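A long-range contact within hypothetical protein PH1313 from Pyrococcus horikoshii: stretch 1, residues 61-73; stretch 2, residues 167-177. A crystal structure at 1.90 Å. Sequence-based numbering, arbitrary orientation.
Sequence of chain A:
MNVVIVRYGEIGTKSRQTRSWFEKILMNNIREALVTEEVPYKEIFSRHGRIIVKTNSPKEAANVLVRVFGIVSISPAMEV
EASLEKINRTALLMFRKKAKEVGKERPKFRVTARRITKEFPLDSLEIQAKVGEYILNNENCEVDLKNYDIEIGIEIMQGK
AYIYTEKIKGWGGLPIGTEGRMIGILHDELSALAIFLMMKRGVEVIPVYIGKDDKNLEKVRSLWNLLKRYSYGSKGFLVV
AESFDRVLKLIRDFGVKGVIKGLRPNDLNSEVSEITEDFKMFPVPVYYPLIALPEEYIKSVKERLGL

Stretch 1 (61-73) AANVLVRVFGIVS
Stretch 2 167-177: KIKGWGGLPIG

Stretch 1 leaves a helix, passes a type I turn from Leu-65 to Val-68 and a type II turn from Val-68 to Ile-71, and enters a strand that runs antiparallel to stretch 2. Ser-73 pairs with Lys-169 as a non-hydrogen-bonded bridge, CA to CA 4.6 Å; farther along, the CA atoms of Gly-70 and Leu-174 lie 3.9 Å apart. Three backbone hydrogen bonds fix this register: Gly-170 N to Val-72 O (2.8 Å), Gly-172 N to Ile-71 O (2.9 Å) and Gly-70 N to Gly-172 O (2.7 Å).

Two glycines make so close an approach possible. At Gly-70 (phi/psi 101/-12) a CB would clash with Pro-175 CG, and at Gly-170 (-87/-172) with Ile-71 O. For Gly-172 and Gly-173 the matter is backbone conformation: both have positive phi, 71° and 78°, which favours glycine.

Phe-69 (phi/psi -63/147, chi1 -62°, m; chi2 -55°) covers the most surface. Phe-69 CD1 lies 3.8 Å from Trp-171 CB, and Phe-69 CD2 lies 4.0 Å from Ile-176 CG1. On the CD1 side the ring turns its edge toward the face of the Trp-171 five-membered ring in an offset edge-to-face pair, centroids 5.8 Å apart and planes at 80°; Ile-176 meets the other side. On the backbone, Phe-69 O accepts a CA-H...O contact from Pro-175 CA at 3.4 Å and a hydrogen bond from a water that in turn accepts from Ile-176 N.

Ile-168 (chi1 m, chi2 t) reaches the helix side: its CG2 packs on Val-66 CG2 at 3.6 Å and its CD1 on Ala-62 CB at 4.0 Å, purely apolar contacts. Val-66 (chi1 t) also sets its O 3.2 Å from Trp-171 CD1, at the indole edge (Trp-171 chi1 -90°, chi2 91°). One water donates to Val-66 O and Val-68 O and accepts from Trp-171 N, tying the first turn to stretch 2.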

# COMPACT_ATOMS: atom_id res chain seq x y z
N ALA A 61 21.73 -5.83 24.77
CA ALA A 61 20.55 -6.04 23.93
C ALA A 61 19.44 -5.08 24.36
O ALA A 61 18.81 -4.42 23.54
CB ALA A 61 20.07 -7.48 24.05
N ALA A 62 19.21 -5.00 25.67
CA ALA A 62 18.17 -4.13 26.20
C ALA A 62 18.36 -2.68 25.78
O ALA A 62 17.39 -2.00 25.43
CB ALA A 62 18.13 -4.25 27.73
N ASN A 63 19.60 -2.20 25.81
CA ASN A 63 19.88 -0.82 25.44
C ASN A 63 19.61 -0.53 23.97
O ASN A 63 19.28 0.60 23.61
CB ASN A 63 21.32 -0.46 25.79
CG ASN A 63 21.51 -0.21 27.28
OD1 ASN A 63 22.63 -0.03 27.76
ND2 ASN A 63 20.40 -0.18 28.02
N VAL A 64 19.74 -1.54 23.12
CA VAL A 64 19.47 -1.38 21.69
C VAL A 64 17.95 -1.42 21.48
O VAL A 64 17.39 -0.58 20.78
CB VAL A 64 20.09 -2.53 20.86
CG1 VAL A 64 19.52 -2.52 19.44
CG2 VAL A 64 21.61 -2.40 20.83
N LEU A 65 17.30 -2.40 22.10
CA LEU A 65 15.86 -2.57 21.95
C LEU A 65 15.02 -1.38 22.40
O LEU A 65 13.85 -1.28 22.04
CB LEU A 65 15.42 -3.86 22.67
CG LEU A 65 16.07 -5.11 22.06
CD1 LEU A 65 15.43 -6.36 22.63
CD2 LEU A 65 15.91 -5.08 20.54
N VAL A 66 15.61 -0.49 23.20
CA VAL A 66 14.88 0.70 23.63
C VAL A 66 14.47 1.50 22.39
O VAL A 66 13.47 2.22 22.41
CB VAL A 66 15.76 1.61 24.53
CG1 VAL A 66 15.05 2.93 24.79
CG2 VAL A 66 16.06 0.92 25.84
N ARG A 67 15.23 1.37 21.31
CA ARG A 67 14.94 2.12 20.09
C ARG A 67 14.00 1.42 19.10
O ARG A 67 13.82 1.90 17.97
CB ARG A 67 16.25 2.48 19.37
CG ARG A 67 17.17 3.38 20.20
CD ARG A 67 18.28 3.97 19.34
NE ARG A 67 19.09 2.94 18.68
CZ ARG A 67 20.04 2.24 19.28
NH1 ARG A 67 20.72 1.33 18.61
NH2 ARG A 67 20.34 2.47 20.56
N VAL A 68 13.41 0.32 19.52
CA VAL A 68 12.48 -0.44 18.68
C VAL A 68 11.03 -0.11 19.02
O VAL A 68 10.55 -0.44 20.11
CB VAL A 68 12.72 -1.95 18.84
CG1 VAL A 68 11.70 -2.75 18.02
CG2 VAL A 68 14.14 -2.30 18.39
N PHE A 69 10.33 0.55 18.10
CA PHE A 69 8.95 0.93 18.34
C PHE A 69 8.02 -0.26 18.54
O PHE A 69 8.23 -1.33 17.96
CB PHE A 69 8.43 1.81 17.20
CG PHE A 69 9.19 3.10 17.04
CD1 PHE A 69 9.31 3.98 18.11
CD2 PHE A 69 9.77 3.44 15.82
CE1 PHE A 69 10.01 5.18 17.97
CE2 PHE A 69 10.48 4.64 15.67
CZ PHE A 69 10.60 5.51 16.75
N GLY A 70 7.00 -0.08 19.37
CA GLY A 70 6.07 -1.16 19.64
C GLY A 70 6.36 -1.83 20.97
O GLY A 70 5.56 -2.62 21.47
N ILE A 71 7.53 -1.53 21.53
CA ILE A 71 7.94 -2.10 22.81
C ILE A 71 7.56 -1.16 23.94
O ILE A 71 7.91 0.03 23.91
CB ILE A 71 9.48 -2.33 22.84
CG1 ILE A 71 9.86 -3.40 21.83
CG2 ILE A 71 9.92 -2.75 24.25
CD1 ILE A 71 11.37 -3.63 21.73
N VAL A 72 6.82 -1.68 24.92
CA VAL A 72 6.39 -0.89 26.06
C VAL A 72 7.48 -0.86 27.13
O VAL A 72 7.80 0.19 27.68
CB VAL A 72 5.08 -1.43 26.67
CG1 VAL A 72 4.71 -0.65 27.92
CG2 VAL A 72 3.96 -1.33 25.63
N SER A 73 8.06 -2.02 27.43
CA SER A 73 9.15 -2.07 28.41
C SER A 73 10.07 -3.26 28.18
O SER A 73 9.69 -4.26 27.58
CB SER A 73 8.61 -2.09 29.85
OG SER A 73 7.92 -3.28 30.15
N LYS A 167 13.61 -2.42 34.72
CA LYS A 167 12.47 -2.33 33.82
C LYS A 167 12.62 -1.03 33.06
O LYS A 167 12.25 0.04 33.56
CB LYS A 167 11.18 -2.33 34.64
CG LYS A 167 9.90 -2.41 33.83
CD LYS A 167 8.73 -2.62 34.78
CE LYS A 167 7.42 -2.76 34.05
NZ LYS A 167 6.30 -2.96 35.02
N ILE A 168 13.18 -1.12 31.85
CA ILE A 168 13.42 0.03 31.00
C ILE A 168 12.22 0.38 30.15
O ILE A 168 11.67 -0.47 29.44
CB ILE A 168 14.62 -0.22 30.06
CG1 ILE A 168 15.83 -0.71 30.86
CG2 ILE A 168 14.98 1.06 29.30
CD1 ILE A 168 17.01 -1.12 30.00
N LYS A 169 11.81 1.64 30.20
CA LYS A 169 10.67 2.12 29.44
C LYS A 169 11.00 2.21 27.95
O LYS A 169 12.01 2.81 27.56
CB LYS A 169 10.23 3.48 29.97
CG LYS A 169 8.97 4.06 29.34
CD LYS A 169 8.59 5.39 30.00
CE LYS A 169 7.35 6.00 29.37
NZ LYS A 169 6.98 7.30 30.01
N GLY A 170 10.18 1.59 27.11
CA GLY A 170 10.40 1.64 25.68
C GLY A 170 9.72 2.88 25.13
O GLY A 170 9.24 3.71 25.90
N TRP A 171 9.68 3.02 23.81
CA TRP A 171 9.04 4.18 23.21
C TRP A 171 7.56 3.99 22.98
O TRP A 171 6.85 4.93 22.65
CB TRP A 171 9.70 4.51 21.86
CG TRP A 171 10.84 5.46 21.98
CD1 TRP A 171 12.16 5.15 22.16
CD2 TRP A 171 10.77 6.89 21.96
NE1 TRP A 171 12.91 6.30 22.24
CE2 TRP A 171 12.08 7.38 22.13
CE3 TRP A 171 9.71 7.80 21.82
CZ2 TRP A 171 12.37 8.74 22.16
CZ3 TRP A 171 10.00 9.16 21.85
CH2 TRP A 171 11.32 9.62 22.02
N GLY A 172 7.08 2.76 23.17
CA GLY A 172 5.68 2.50 22.93
C GLY A 172 5.46 2.57 21.43
O GLY A 172 6.36 2.23 20.66
N GLY A 173 4.28 3.03 21.01
CA GLY A 173 4.01 3.12 19.59
C GLY A 173 3.67 1.76 19.00
O GLY A 173 3.20 0.87 19.71
N LEU A 174 3.90 1.59 17.70
CA LEU A 174 3.60 0.34 17.02
C LEU A 174 4.82 -0.12 16.22
O LEU A 174 5.61 0.69 15.74
CB LEU A 174 2.39 0.53 16.09
CG LEU A 174 1.09 0.93 16.80
CD1 LEU A 174 0.04 1.34 15.78
CD2 LEU A 174 0.57 -0.23 17.66
N PRO A 175 4.99 -1.44 16.06
CA PRO A 175 6.14 -1.96 15.31
C PRO A 175 6.20 -1.43 13.88
O PRO A 175 5.18 -1.37 13.19
CB PRO A 175 5.93 -3.48 15.35
CG PRO A 175 5.12 -3.69 16.60
CD PRO A 175 4.14 -2.54 16.55
N ILE A 176 7.39 -1.03 13.44
CA ILE A 176 7.56 -0.52 12.08
C ILE A 176 7.12 -1.61 11.10
O ILE A 176 7.59 -2.74 11.17
CB ILE A 176 9.04 -0.15 11.81
CG1 ILE A 176 9.43 1.06 12.67
CG2 ILE A 176 9.25 0.15 10.32
CD1 ILE A 176 10.83 1.57 12.43
N GLY A 177 6.22 -1.25 10.19
CA GLY A 177 5.74 -2.22 9.22
C GLY A 177 4.32 -2.71 9.45
O GLY A 177 3.69 -3.21 8.53
O HOH W 1 11.06 1.15 22.35
O HOH W 2 9.53 -1.58 15.42
O HOH W 3 6.65 2.62 27.08